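Local structure of DUF1116 domain-containing protein (Enterococcus faecalis, 3CLQ) at residues 285-290 against 400-405; 336-341 against 358-363. The protein is of unknown function but belongs to the AllG family, named for a subunit of oxamate carbamoyltransferase, and may have a related role in carbamoyl-group metabolism. All coordinates share one frame; numbering follows the deposited sequence.

Interaction 1: 285-290 against 400-405; sequences QRVIGP and GLTNPP
Ile288 O is the best-held polar atom between residues 285-290 and 400-405, gripped twice: Leu401 N donates to Ile288 O over 3.1 Å with a bent N-H...O angle of 135°, and Gly400 CA adds a CA-H...O contact to the same oxygen at 3.4 Å. The setting is the edge of the two-stranded antiparallel sheet formed by 383-388 and 396-402, along which the 285-290 loop is laid as an irregular antiparallel neighbour, making one isolated beta bridge. Ile288 and Leu401 are its hydrogen-bonded pair, and the return bond from Ile288 N to Leu401 O is weak. Beside them the chains close to 3.7 Å between Gly289 CA and Gly400 CA, an approach permitted by two residues with no side chain. The shortest hydrogen bond across the two segments runs from Thr402 OG1 to Arg286 O, 2.8 Å. The hydroxyl stands above the carbonyl plane, 47° out of it, and Thr402 reaches it because OG1 lies anti to its backbone N (chi1 -158°). Val287 turns to the buried side, its CG1 lying 3.4 Å from Gly400 O and also against Thr402 CB, while Thr385 and Ile387 of strand 383-388 pack on the same valine. At the other end, Gln285 bends at chi2 and crosses Pro405 obliquely, Gln285 NE2 touching Pro405 CB at 3.8 Å. The same NE2 is hydrogen-bonded to Pro283 O. The aliphatic part of Gln285 lies along the loop that follows strand 396-402, Gln285 CG resting 3.3 Å from Asn403 O.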
loop_
_atom_site.group_PDB
_atom_site.type_symbol
_atom_site.label_atom_id
_atom_site.label_comp_id
_atom_site.label_asym_id
_atom_site.label_seq_id
_atom_site.Cartn_x
_atom_site.Cartn_y
_atom_site.Cartn_z
ATOM N N GLN B 285 29.315 11.779 4.743
ATOM C CA GLN B 285 29.876 10.833 3.783
ATOM C C GLN B 285 29.215 10.877 2.397
ATOM O O GLN B 285 28.121 11.419 2.239
ATOM C CB GLN B 285 29.683 9.435 4.356
ATOM C CG GLN B 285 30.308 9.273 5.722
ATOM C CD GLN B 285 31.794 9.404 5.640
ATOM O OE1 GLN B 285 32.428 8.686 4.881
ATOM N NE2 GLN B 285 32.362 10.329 6.400
ATOM N N ARG B 286 29.856 10.288 1.394
ATOM C CA ARG B 286 29.226 10.180 0.088
ATOM C C ARG B 286 28.177 9.113 0.190
ATOM O O ARG B 286 28.307 8.202 0.997
ATOM C CB ARG B 286 30.224 9.757 -0.981
ATOM C CG ARG B 286 31.565 10.465 -0.924
ATOM C CD ARG B 286 32.276 10.392 -2.277
ATOM N NE ARG B 286 32.329 11.687 -2.962
ATOM C CZ ARG B 286 31.321 12.246 -3.630
ATOM N NH1 ARG B 286 30.145 11.645 -3.717
ATOM N NH2 ARG B 286 31.486 13.422 -4.210
ATOM N N VAL B 287 27.135 9.239 -0.629
ATOM C CA VAL B 287 26.121 8.215 -0.779
ATOM C C VAL B 287 26.313 7.549 -2.132
ATOM O O VAL B 287 26.085 8.178 -3.161
ATOM C CB VAL B 287 24.734 8.846 -0.818
ATOM C CG1 VAL B 287 23.697 7.874 -0.308
ATOM C CG2 VAL B 287 24.700 10.119 -0.011
ATOM N N ILE B 288 26.730 6.288 -2.155
ATOM C CA ILE B 288 26.974 5.639 -3.448
ATOM C C ILE B 288 25.858 4.660 -3.822
ATOM O O ILE B 288 25.432 3.851 -2.996
ATOM C CB ILE B 288 28.398 4.993 -3.559
ATOM C CG1 ILE B 288 28.404 3.546 -3.052
ATOM C CG2 ILE B 288 29.459 5.850 -2.849
ATOM C CD1 ILE B 288 29.436 2.621 -3.761
ATOM N N GLY B 289 25.385 4.771 -5.064
ATOM C CA GLY B 289 24.241 4.009 -5.577
ATOM C C GLY B 289 24.032 4.226 -7.073
ATOM O O GLY B 289 24.851 4.861 -7.730
ATOM N N PRO B 290 22.959 3.661 -7.641
ATOM C CA PRO B 290 22.669 3.945 -9.036
ATOM C C PRO B 290 22.336 5.406 -9.271
ATOM O O PRO B 290 21.747 6.081 -8.414
ATOM C CB PRO B 290 21.440 3.077 -9.340
ATOM C CG PRO B 290 21.465 2.017 -8.327
ATOM C CD PRO B 290 21.997 2.701 -7.085
ATOM N N GLY B 400 21.224 5.656 -2.927
ATOM C CA GLY B 400 22.184 4.632 -2.551
ATOM C C GLY B 400 22.433 4.486 -1.073
ATOM O O GLY B 400 21.764 5.134 -0.291
ATOM N N LEU B 401 23.410 3.645 -0.720
ATOM C CA LEU B 401 23.790 3.333 0.665
ATOM C C LEU B 401 24.905 4.244 1.242
ATOM O O LEU B 401 25.919 4.534 0.589
ATOM C CB LEU B 401 24.222 1.865 0.747
ATOM C CG LEU B 401 24.829 1.230 2.009
ATOM C CD1 LEU B 401 24.720 -0.290 1.922
ATOM C CD2 LEU B 401 26.296 1.603 2.221
ATOM N N THR B 402 24.725 4.678 2.478
ATOM C CA THR B 402 25.743 5.461 3.138
ATOM C C THR B 402 25.905 5.038 4.616
ATOM O O THR B 402 25.174 4.183 5.117
ATOM C CB THR B 402 25.444 6.972 2.980
ATOM O OG1 THR B 402 26.646 7.723 3.168
ATOM C CG2 THR B 402 24.382 7.452 3.952
ATOM N N ASN B 403 26.878 5.594 5.317
ATOM C CA ASN B 403 26.984 5.309 6.748
ATOM C C ASN B 403 27.329 6.576 7.533
ATOM O O ASN B 403 27.750 7.578 6.950
ATOM C CB ASN B 403 28.014 4.192 7.033
ATOM C CG ASN B 403 27.803 2.929 6.160
ATOM O OD1 ASN B 403 28.136 2.913 4.974
ATOM N ND2 ASN B 403 27.285 1.865 6.765
ATOM N N PRO B 404 27.118 6.558 8.855
ATOM C CA PRO B 404 27.720 7.618 9.643
ATOM C C PRO B 404 29.206 7.330 9.668
ATOM O O PRO B 404 29.601 6.223 9.326
ATOM C CB PRO B 404 27.119 7.411 11.040
ATOM C CG PRO B 404 26.007 6.465 10.874
ATOM C CD PRO B 404 26.340 5.624 9.685
ATOM N N PRO B 405 30.033 8.317 10.048
ATOM C CA PRO B 405 31.482 8.117 10.145
ATOM C C PRO B 405 31.896 7.466 11.470
ATOM O O PRO B 405 31.301 7.732 12.504
ATOM C CB PRO B 405 32.025 9.543 10.069
ATOM C CG PRO B 405 30.965 10.371 10.701
ATOM C CD PRO B 405 29.642 9.689 10.408
#

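Interaction 2: 336-341 against 358-363; sequences EALNYS and PVLDFM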
loop_
_atom_site.group_PDB
_atom_site.type_symbol
_atom_site.label_atom_id
_atom_site.label_comp_id
_atom_site.label_asym_id
_atom_site.label_seq_id
_atom_site.Cartn_x
_atom_site.Cartn_y
_atom_site.Cartn_z
ATOM N N GLU B 336 20.853 -9.320 -0.334
ATOM C CA GLU B 336 21.603 -8.384 0.502
ATOM C C GLU B 336 20.691 -7.564 1.398
ATOM O O GLU B 336 21.052 -7.249 2.533
ATOM C CB GLU B 336 22.434 -7.419 -0.349
ATOM C CG GLU B 336 23.771 -7.993 -0.832
ATOM C CD GLU B 336 24.423 -7.149 -1.942
ATOM O OE1 GLU B 336 24.046 -5.966 -2.145
ATOM O OE2 GLU B 336 25.321 -7.688 -2.619
ATOM N N ALA B 337 19.519 -7.199 0.887
ATOM C CA ALA B 337 18.616 -6.372 1.668
ATOM C C ALA B 337 18.004 -7.190 2.800
ATOM O O ALA B 337 17.890 -6.708 3.920
ATOM C CB ALA B 337 17.558 -5.733 0.792
ATOM N N LEU B 338 17.644 -8.437 2.527
ATOM C CA LEU B 338 17.142 -9.297 3.590
ATOM C C LEU B 338 18.214 -9.360 4.644
ATOM O O LEU B 338 17.954 -9.265 5.827
ATOM C CB LEU B 338 16.885 -10.715 3.079
ATOM C CG LEU B 338 15.862 -10.848 1.952
ATOM C CD1 LEU B 338 15.465 -12.314 1.694
ATOM C CD2 LEU B 338 14.648 -9.992 2.261
ATOM N N ASN B 339 19.441 -9.510 4.186
ATOM C CA ASN B 339 20.562 -9.749 5.048
ATOM C C ASN B 339 20.910 -8.596 5.974
ATOM O O ASN B 339 21.368 -8.813 7.097
ATOM C CB ASN B 339 21.756 -10.048 4.168
ATOM C CG ASN B 339 22.517 -11.237 4.638
ATOM O OD1 ASN B 339 22.532 -12.283 3.973
ATOM N ND2 ASN B 339 23.141 -11.108 5.809
ATOM N N TYR B 340 20.711 -7.372 5.490
ATOM C CA TYR B 340 21.080 -6.159 6.230
ATOM C C TYR B 340 20.159 -5.921 7.430
ATOM O O TYR B 340 20.601 -5.538 8.528
ATOM C CB TYR B 340 21.041 -4.932 5.307
ATOM C CG TYR B 340 22.366 -4.531 4.669
ATOM C CD1 TYR B 340 23.514 -4.316 5.451
ATOM C CD2 TYR B 340 22.460 -4.319 3.292
ATOM C CE1 TYR B 340 24.731 -3.930 4.872
ATOM C CE2 TYR B 340 23.653 -3.933 2.700
ATOM C CZ TYR B 340 24.793 -3.739 3.493
ATOM O OH TYR B 340 25.983 -3.347 2.894
ATOM N N SER B 341 18.868 -6.136 7.198
ATOM C CA SER B 341 17.875 -5.985 8.236
ATOM C C SER B 341 18.143 -6.977 9.355
ATOM O O SER B 341 18.011 -6.604 10.525
ATOM C CB SER B 341 16.477 -6.171 7.669
ATOM O OG SER B 341 16.067 -5.010 6.980
ATOM N N PRO B 358 7.290 -8.621 7.269
ATOM C CA PRO B 358 6.697 -9.891 6.872
ATOM C C PRO B 358 7.717 -10.888 6.308
ATOM O O PRO B 358 7.845 -12.011 6.816
ATOM C CB PRO B 358 5.709 -9.469 5.796
ATOM C CG PRO B 358 5.324 -8.102 6.200
ATOM C CD PRO B 358 6.605 -7.488 6.637
ATOM N N VAL B 359 8.449 -10.488 5.278
ATOM C CA VAL B 359 9.342 -11.452 4.641
ATOM C C VAL B 359 10.351 -12.080 5.631
ATOM O O VAL B 359 10.786 -13.200 5.433
ATOM C CB VAL B 359 10.042 -10.871 3.384
ATOM C CG1 VAL B 359 11.131 -9.909 3.779
ATOM C CG2 VAL B 359 10.569 -12.004 2.499
ATOM N N LEU B 360 10.707 -11.368 6.696
ATOM C CA LEU B 360 11.550 -11.960 7.747
ATOM C C LEU B 360 10.708 -12.583 8.871
ATOM O O LEU B 360 10.939 -12.311 10.058
ATOM C CB LEU B 360 12.491 -10.909 8.326
ATOM C CG LEU B 360 13.864 -10.711 7.663
ATOM C CD1 LEU B 360 14.056 -11.525 6.364
ATOM C CD2 LEU B 360 14.175 -9.247 7.456
ATOM N N ASP B 361 9.715 -13.388 8.485
ATOM C CA ASP B 361 8.838 -14.063 9.440
ATOM C C ASP B 361 8.284 -13.109 10.503
ATOM O O ASP B 361 8.094 -13.502 11.658
ATOM C CB ASP B 361 9.584 -15.208 10.139
ATOM C CG ASP B 361 10.023 -16.312 9.180
ATOM O OD1 ASP B 361 9.309 -16.567 8.170
ATOM O OD2 ASP B 361 11.077 -16.942 9.458
ATOM N N PHE B 362 8.041 -11.856 10.120
ATOM C CA PHE B 362 7.511 -10.861 11.053
ATOM C C PHE B 362 8.418 -10.587 12.259
ATOM O O PHE B 362 7.920 -10.502 13.388
ATOM C CB PHE B 362 6.115 -11.281 11.536
ATOM C CG PHE B 362 5.163 -11.488 10.428
ATOM C CD1 PHE B 362 4.335 -10.447 10.003
ATOM C CD2 PHE B 362 5.129 -12.705 9.749
ATOM C CE1 PHE B 362 3.465 -10.637 8.948
ATOM C CE2 PHE B 362 4.266 -12.907 8.680
ATOM C CZ PHE B 362 3.436 -11.875 8.269
HETATM N N MSE B 363 9.729 -10.456 12.043
HETATM C CA MSE B 363 10.575 -9.961 13.120
HETATM C C MSE B 363 10.252 -8.489 13.319
HETATM O O MSE B 363 9.868 -7.808 12.382
HETATM C CB MSE B 363 12.074 -10.196 12.861
HETATM C CG MSE B 363 12.690 -9.305 11.820
HETATM SE SE MSE B 363 14.667 -9.102 11.865
HETATM C CE MSE B 363 14.818 -7.347 11.055
#
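Five residues from the two segments make a largely apolar first shell, and no hydrogen bond crosses between them. Leu338 and Val359 meet tip to tip, CD2 of the leucine 3.8 Å from CG1 of the valine, with the two side chains crossing at about a right angle. One helical turn on, Ser341 offers its CB rather than its hydroxyl: Leu360 CD2 lies 3.8 Å from Ser341 CB, and the same leucine methyl also skirts the carbonyl of Leu338. The selenomethionine Met363 comes in alongside Leu360, its chain extended beyond CG, and carries its methyl CE to 3.3 Å from Ser341 O, with Ser341 CB close by. Its reach starts from a crowded rotamer, CG sitting between the backbone N and the carbonyl carbon (chi1 73°). This is the packing of an alpha-helix, 334-343, against a type I' beta turn running from Leu360 to Met363, which reverses the chain between strand 356-357 and strand 363-369. The turn is closed by Met363 N donating to Leu360 O at 3.0 Å, and it sends Leu360 and Met363 toward the same helix. Behind it, the Phe362 ring has Pro358 CA over the centre of one face, 3.8 Å above the plane. The helix side is fixed through Ser341 OG, which is hydrogen-bonded to both Phe318 O and Ala321 N of the neighbouring loop, so its polar end is satisfied while its CB stays available for packing. Farther out, the backbones of Met363 and Ile357 are hydrogen-bonded, and Pro358, Asp361 and Phe362 pack on Pro324, Val334 and Pro328, respectively, of the second subunit.

In the fold
Interaction 2 is nested within interaction 1 along the chain: residues 285-290 and 400-405 close a long loop, inside which helix 334-343 and the 358-363 turn form a shorter one. In space the two centres lie about 21 Å apart, yet they touch where Leu401 CD1 packs 3.4 Å from Tyr340 OH, so the helix bearing interaction 2 reaches back to the sheet edge of interaction 1. Interaction 1 sits nearer the centre of the chain, about 17 Å against 23 Å for interaction 2, centre to centre. Of the two, interaction 2 alone touches the second subunit, at the dimer interface.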